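Local structure of diguanylate cyclase/phosphodiesterase-domain containing protein (Thermotoga maritima MSB8, 6KHU) at residues Val59-Pro62 against Leu63-Val66; Gln19-Arg22 against Ala23-Asn27. The protein is a putative diguanylate cyclase of the GGDEF family, whose active members make cyclic di-GMP from two GTP molecules. All coordinates share one frame; numbering follows the deposited sequence.

Interaction 1: residues Val59-Pro62 against Leu63-Val66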
ATOM      1  N   VAL A  59      -5.704  -0.677   7.552  1.00 14.86           N
ATOM      2  CA  VAL A  59      -7.031  -0.900   6.991  1.00 15.73           C
ATOM      3  C   VAL A  59      -8.081  -0.375   7.970  1.00 22.18           C
ATOM      4  O   VAL A  59      -8.208  -0.884   9.088  1.00 21.51           O
ATOM      5  CB  VAL A  59      -7.234  -2.396   6.698  1.00 19.41           C
ATOM      6  CG1 VAL A  59      -8.711  -2.738   6.461  1.00 20.02           C
ATOM      7  CG2 VAL A  59      -6.373  -2.818   5.512  1.00 16.49           C
ATOM      8  N   ARG A  60      -8.842   0.642   7.548  1.00 17.52           N
ATOM      9  CA  ARG A  60      -9.884   1.226   8.392  1.00 20.58           C
ATOM     10  C   ARG A  60     -11.288   0.745   8.053  1.00 23.55           C
ATOM     11  O   ARG A  60     -12.134   0.656   8.947  1.00 24.48           O
ATOM     12  CB  ARG A  60      -9.900   2.755   8.295  1.00 25.97           C
ATOM     13  CG  ARG A  60      -8.581   3.463   8.137  1.00 29.07           C
ATOM     14  CD  ARG A  60      -8.854   4.953   7.850  1.00 36.14           C
ATOM     15  NE  ARG A  60     -10.138   5.374   8.418  1.00 42.26           N
ATOM     16  CZ  ARG A  60     -11.210   5.725   7.703  1.00 45.38           C
ATOM     17  NH1 ARG A  60     -11.165   5.711   6.381  1.00 36.54           N
ATOM     18  NH2 ARG A  60     -12.337   6.081   8.310  1.00 43.76           N
ATOM     19  N   VAL A  61     -11.575   0.474   6.786  1.00 20.79           N
ATOM     20  CA  VAL A  61     -12.893  -0.025   6.395  1.00 22.97           C
ATOM     21  C   VAL A  61     -12.690  -1.242   5.519  1.00 17.38           C
ATOM     22  O   VAL A  61     -11.591  -1.452   4.972  1.00 18.28           O
ATOM     23  CB  VAL A  61     -13.728   1.079   5.695  1.00 22.05           C
ATOM     24  CG1 VAL A  61     -13.937   2.250   6.651  1.00 22.06           C
ATOM     25  CG2 VAL A  61     -13.040   1.556   4.412  1.00 19.34           C
ATOM     26  N   PRO A  62     -13.702  -2.107   5.388  1.00 18.12           N
ATOM     27  CA  PRO A  62     -13.492  -3.388   4.687  1.00 17.58           C
ATOM     28  C   PRO A  62     -13.000  -3.268   3.247  1.00 16.76           C
ATOM     29  O   PRO A  62     -12.331  -4.194   2.763  1.00 14.65           O
ATOM     30  CB  PRO A  62     -14.875  -4.048   4.759  1.00 21.84           C
ATOM     31  CG  PRO A  62     -15.477  -3.498   6.010  1.00 23.04           C
ATOM     32  CD  PRO A  62     -15.023  -2.058   6.047  1.00 22.39           C
ATOM     33  N   LEU A  63     -13.285  -2.156   2.558  1.00 16.63           N
ATOM     34  CA  LEU A  63     -12.808  -1.963   1.186  1.00 17.63           C
ATOM     35  C   LEU A  63     -11.297  -1.710   1.124  1.00 16.64           C
ATOM     36  O   LEU A  63     -10.655  -2.037   0.115  1.00 12.16           O
ATOM     37  CB  LEU A  63     -13.557  -0.792   0.540  1.00 18.60           C
ATOM     38  CG  LEU A  63     -14.625  -0.973  -0.550  1.00 25.50           C
ATOM     39  CD1 LEU A  63     -15.198  -2.363  -0.632  1.00 16.95           C
ATOM     40  CD2 LEU A  63     -15.735   0.071  -0.378  1.00 21.87           C
ATOM     41  N   ASP A  64     -10.717  -1.104   2.163  1.00 12.25           N
ATOM     42  CA  ASP A  64      -9.266  -0.928   2.199  1.00 13.16           C
ATOM     43  C   ASP A  64      -8.580  -2.284   2.051  1.00 12.30           C
ATOM     44  O   ASP A  64      -9.031  -3.286   2.613  1.00 12.95           O
ATOM     45  CB  ASP A  64      -8.836  -0.274   3.513  1.00 18.08           C
ATOM     46  CG  ASP A  64      -9.418   1.115   3.715  1.00 16.16           C
ATOM     47  OD1 ASP A  64      -9.796   1.790   2.735  1.00 16.43           O
ATOM     48  OD2 ASP A  64      -9.462   1.549   4.877  1.00 19.36           O
ATOM     49  N   SER A  65      -7.496  -2.332   1.274  1.00 13.05           N
ATOM     50  CA  SER A  65      -6.944  -3.627   0.891  1.00 12.31           C
ATOM     51  C   SER A  65      -5.420  -3.611   0.860  1.00 13.00           C
ATOM     52  O   SER A  65      -4.788  -2.616   0.490  1.00 10.59           O
ATOM     53  CB  SER A  65      -7.459  -4.094  -0.490  1.00 12.00           C
ATOM     54  OG  SER A  65      -8.861  -3.920  -0.626  1.00 15.19           O
ATOM     55  N   VAL A  66      -4.852  -4.764   1.203  1.00 11.39           N
ATOM     56  CA  VAL A  66      -3.421  -5.034   1.135  1.00 11.59           C
ATOM     57  C   VAL A  66      -3.194  -6.124   0.100  1.00 12.15           C
ATOM     58  O   VAL A  66      -3.887  -7.153   0.107  1.00 13.10           O
ATOM     59  CB  VAL A  66      -2.871  -5.484   2.503  1.00 14.92           C
ATOM     60  CG1 VAL A  66      -1.369  -5.729   2.424  1.00 15.02           C
ATOM     61  CG2 VAL A  66      -3.223  -4.486   3.574  1.00 12.83           C
TER
HETATM   62  O   HOH W   1      -9.986   4.093   5.003  1.00 28.61           O
HETATM   63  O   HOH W   2     -10.680  -5.621   0.916  1.00 14.68           O
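OD2 of Asp-64 is gripped by two successive backbone N-H groups. N of Arg-60 lies 2.9 Å from OD2, on the lone pair anti to the other carboxylate oxygen, whereas N of Val-61 reaches OD2 at 3.0 Å from above the carboxylate plane, its N-H the straighter of the two at 161°. Water 1 adds a third donor to OD2; a bridge through it to the guanidinium of Arg-60 is doubtful, the water sitting too close to NH1. With CG of Asp-64 anti to its own carbonyl carbon (chi1 -62°), the carboxylate turns back toward the start of the loop; N of Asp-64 itself closes the type I beta turn Val-61 to Asp-64 on O of Val-61 at 3.0 Å. CG2 of Val-61 packs against the carboxylate, 3.6 Å from OD2, and CG1 of Val-59 lies 3.8 Å from CB of Asp-64. A leucine in place of Asp-64 would probably leave the N-H groups of Arg-60 and Val-61 without their acceptor and let the turn shift. OD1 bonds to N of Ile-79, so the same carboxylate ties the loop after helix 41-57 to strand 73-79, just where the chain enters strand 65-68 and Val-66 pairs with Tyr-7.

Interaction 2: residues Gln19-Arg22 against Ala23-Asn27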
ATOM      1  N   GLN A  19     -12.208   0.500  -6.854  1.00 12.93           N
ATOM      2  CA  GLN A  19     -12.179   1.653  -5.964  1.00 10.53           C
ATOM      3  C   GLN A  19     -11.869   2.929  -6.729  1.00 14.70           C
ATOM      4  O   GLN A  19     -12.428   3.995  -6.421  1.00 12.04           O
ATOM      5  CB  GLN A  19     -11.159   1.424  -4.845  1.00 13.43           C
ATOM      6  CG  GLN A  19     -10.873   2.644  -3.999  1.00 10.98           C
ATOM      7  CD  GLN A  19     -12.114   3.253  -3.361  1.00 15.01           C
ATOM      8  OE1 GLN A  19     -13.111   2.572  -3.111  1.00 18.50           O
ATOM      9  NE2 GLN A  19     -12.042   4.547  -3.064  1.00 21.00           N
ATOM     10  N   HIS A  20     -10.974   2.847  -7.727  1.00  9.85           N
ATOM     11  CA  HIS A  20     -10.641   4.034  -8.512  1.00 12.68           C
ATOM     12  C   HIS A  20     -11.879   4.577  -9.210  1.00 13.55           C
ATOM     13  O   HIS A  20     -12.104   5.797  -9.240  1.00 11.38           O
ATOM     14  CB  HIS A  20      -9.534   3.705  -9.526  1.00 12.91           C
ATOM     15  CG  HIS A  20      -9.082   4.875 -10.343  1.00 12.93           C
ATOM     16  ND1 HIS A  20      -8.318   5.900  -9.820  1.00 12.88           N
ATOM     17  CD2 HIS A  20      -9.267   5.177 -11.655  1.00 14.07           C
ATOM     18  CE1 HIS A  20      -8.059   6.786 -10.771  1.00 13.66           C
ATOM     19  NE2 HIS A  20      -8.627   6.374 -11.894  1.00 13.10           N
ATOM     20  N   GLN A  21     -12.722   3.682  -9.735  1.00 13.97           N
ATOM     21  CA  GLN A  21     -13.955   4.116 -10.385  1.00 13.83           C
ATOM     22  C   GLN A  21     -14.921   4.727  -9.382  1.00 13.72           C
ATOM     23  O   GLN A  21     -15.518   5.777  -9.642  1.00 14.57           O
ATOM     24  CB  GLN A  21     -14.616   2.944 -11.103  1.00 16.48           C
ATOM     25  CG  GLN A  21     -15.966   3.306 -11.669  1.00 18.12           C
ATOM     26  CD  GLN A  21     -16.424   2.333 -12.731  1.00 33.93           C
ATOM     27  OE1 GLN A  21     -15.619   1.828 -13.518  1.00 37.96           O
ATOM     28  NE2 GLN A  21     -17.726   2.073 -12.772  1.00 36.93           N
ATOM     29  N   ARG A  22     -15.090   4.076  -8.229  1.00 14.07           N
ATOM     30  CA  ARG A  22     -15.983   4.592  -7.194  1.00 16.05           C
ATOM     31  C   ARG A  22     -15.518   5.950  -6.678  1.00 17.27           C
ATOM     32  O   ARG A  22     -16.342   6.823  -6.381  1.00 14.65           O
ATOM     33  CB  ARG A  22     -16.080   3.590  -6.034  1.00 13.46           C
ATOM     34  CG  ARG A  22     -16.973   2.374  -6.286  1.00 13.92           C
ATOM     35  CD  ARG A  22     -17.223   1.621  -4.968  1.00 18.12           C
ATOM     36  NE  ARG A  22     -15.948   1.217  -4.390  1.00 17.19           N
ATOM     37  CZ  ARG A  22     -15.400   0.016  -4.545  1.00 14.70           C
ATOM     38  NH1 ARG A  22     -16.038  -0.943  -5.207  1.00 14.94           N
ATOM     39  NH2 ARG A  22     -14.224  -0.238  -4.003  1.00 12.75           N
ATOM     40  N   ALA A  23     -14.201   6.130  -6.529  1.00 14.69           N
ATOM     41  CA  ALA A  23     -13.657   7.408  -6.080  1.00 16.08           C
ATOM     42  C   ALA A  23     -13.983   8.518  -7.075  1.00 16.89           C
ATOM     43  O   ALA A  23     -14.407   9.616  -6.690  1.00 14.48           O
ATOM     44  CB  ALA A  23     -12.142   7.282  -5.889  1.00 13.27           C
ATOM     45  N   PHE A  24     -13.784   8.244  -8.364  1.00 15.52           N
ATOM     46  CA  PHE A  24     -14.187   9.177  -9.411  1.00 18.91           C
ATOM     47  C   PHE A  24     -15.663   9.533  -9.279  1.00 18.87           C
ATOM     48  O   PHE A  24     -16.029  10.711  -9.201  1.00 18.32           O
ATOM     49  CB  PHE A  24     -13.896   8.557 -10.780  1.00 15.33           C
ATOM     50  CG  PHE A  24     -14.201   9.460 -11.946  1.00 22.96           C
ATOM     51  CD1 PHE A  24     -13.342  10.491 -12.289  1.00 23.38           C
ATOM     52  CD2 PHE A  24     -15.337   9.258 -12.717  1.00 28.54           C
ATOM     53  CE1 PHE A  24     -13.611  11.311 -13.386  1.00 21.92           C
ATOM     54  CE2 PHE A  24     -15.611  10.076 -13.807  1.00 27.64           C
ATOM     55  CZ  PHE A  24     -14.740  11.101 -14.135  1.00 25.37           C
ATOM     56  N   GLU A  25     -16.518   8.512  -9.194  1.00 18.62           N
ATOM     57  CA  GLU A  25     -17.959   8.729  -9.182  1.00 15.15           C
ATOM     58  C   GLU A  25     -18.414   9.499  -7.951  1.00 19.40           C
ATOM     59  O   GLU A  25     -19.326  10.328  -8.036  1.00 17.37           O
ATOM     60  CB  GLU A  25     -18.676   7.387  -9.256  1.00 16.78           C
ATOM     61  CG  GLU A  25     -18.578   6.714 -10.616  1.00 18.01           C
ATOM     62  CD  GLU A  25     -18.923   5.245 -10.550  1.00 16.41           C
ATOM     63  OE1 GLU A  25     -18.965   4.695  -9.425  1.00 14.85           O
ATOM     64  OE2 GLU A  25     -19.129   4.635 -11.618  1.00 15.65           O
ATOM     65  N   GLU A  26     -17.813   9.235  -6.796  1.00 17.52           N
ATOM     66  CA  GLU A  26     -18.301   9.816  -5.554  1.00 18.12           C
ATOM     67  C   GLU A  26     -17.507  11.038  -5.114  1.00 17.80           C
ATOM     68  O   GLU A  26     -17.768  11.554  -4.023  1.00 20.49           O
ATOM     69  CB  GLU A  26     -18.298   8.775  -4.420  1.00 16.31           C
ATOM     70  CG  GLU A  26     -19.038   7.453  -4.701  1.00 22.29           C
ATOM     71  CD  GLU A  26     -20.449   7.643  -5.271  1.00 19.85           C
ATOM     72  OE1 GLU A  26     -21.179   8.545  -4.812  1.00 27.86           O
ATOM     73  OE2 GLU A  26     -20.824   6.891  -6.188  1.00 22.75           O
ATOM     74  N   ASN A  27     -16.546  11.501  -5.918  1.00 13.95           N
ATOM     75  CA  ASN A  27     -15.695  12.647  -5.578  1.00 16.83           C
ATOM     76  C   ASN A  27     -15.001  12.456  -4.231  1.00 18.67           C
ATOM     77  O   ASN A  27     -14.961  13.351  -3.384  1.00 16.88           O
ATOM     78  CB  ASN A  27     -16.498  13.951  -5.590  1.00 24.77           C
ATOM     79  CG  ASN A  27     -16.959  14.341  -6.986  1.00 28.02           C
ATOM     80  OD1 ASN A  27     -17.384  13.496  -7.767  1.00 32.83           O
ATOM     81  ND2 ASN A  27     -16.889  15.627  -7.295  1.00 31.47           N
TER
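The last turns of helix 9-26, closed by a Schellman motif at Asn-27, combine regular i to i+4 backbone bonds with side-chain pairs on different faces. O of Gln-19 takes N of Ala-23 at 2.8 Å, and the series runs on through His-20 to Phe-24, Gln-21 to Glu-25 and Arg-22 to Glu-26. At Asn-27 the positive phi of 55° turns the chain out of the helix, and its N makes a weak bond back to O of Phe-24.

Along one exposed flank Gln-21 and Glu-25 are paired one turn apart. The Gln-21 chain leaves with CG anti to N (chi1 174°) and stays extended, which carries its amide across to the Glu-25 carboxylate. NE2 of Gln-21 donates to OE2 of Glu-25 at 3.1 Å, from above the carboxylate plane and with a bent N-H angle; the two flat groups stand 75° apart. CG of Gln-21 also rests against that oxygen, at 3.4 Å.

Toward the sheet, the methyl of Ala-23 meets NE2 of Gln-19 at 3.9 Å and packs on Tyr-30 and Tyr-112. His-20 is taken up by the rest of the fold, its ND1 bonded to OH of Tyr-30 and its ring edge-to-face with Tyr-112. Gln-19 bends at its second torsion to present OE1 to the guanidinium edge of Arg-22: NH2 of Arg-22 lies 3.2 Å from OE1, in the amide carbonyl plane and on a lone pair, while NE of Arg-22 adds a weak bond to OE1 at 3.4 Å.

Overall arrangement
Both interactions are local and partly buried, but they belong to different elements. Interaction 1 shapes a loop leading into strand 65-68 around one buried carboxylate, met largely by backbone N-H groups; interaction 2, farther from the centre of the chain, belongs to the end of helix 9-26, where Gln-21 and Glu-25 pair on the exposed flank while the buried Gln-19 receives Arg-22. Both meet strand 73-79, Asp-64 and Val-61 at Ile-79 and Gln-19 at Phe-77 and Ile-79, while His-20 and Ala-23 meet Tyr-30 and Tyr-112. Their centres are about 15 Å apart, yet they touch directly, CG of Leu-63 packing 3.6 Å from NH2 of Arg-22, so the turn leans on the helix.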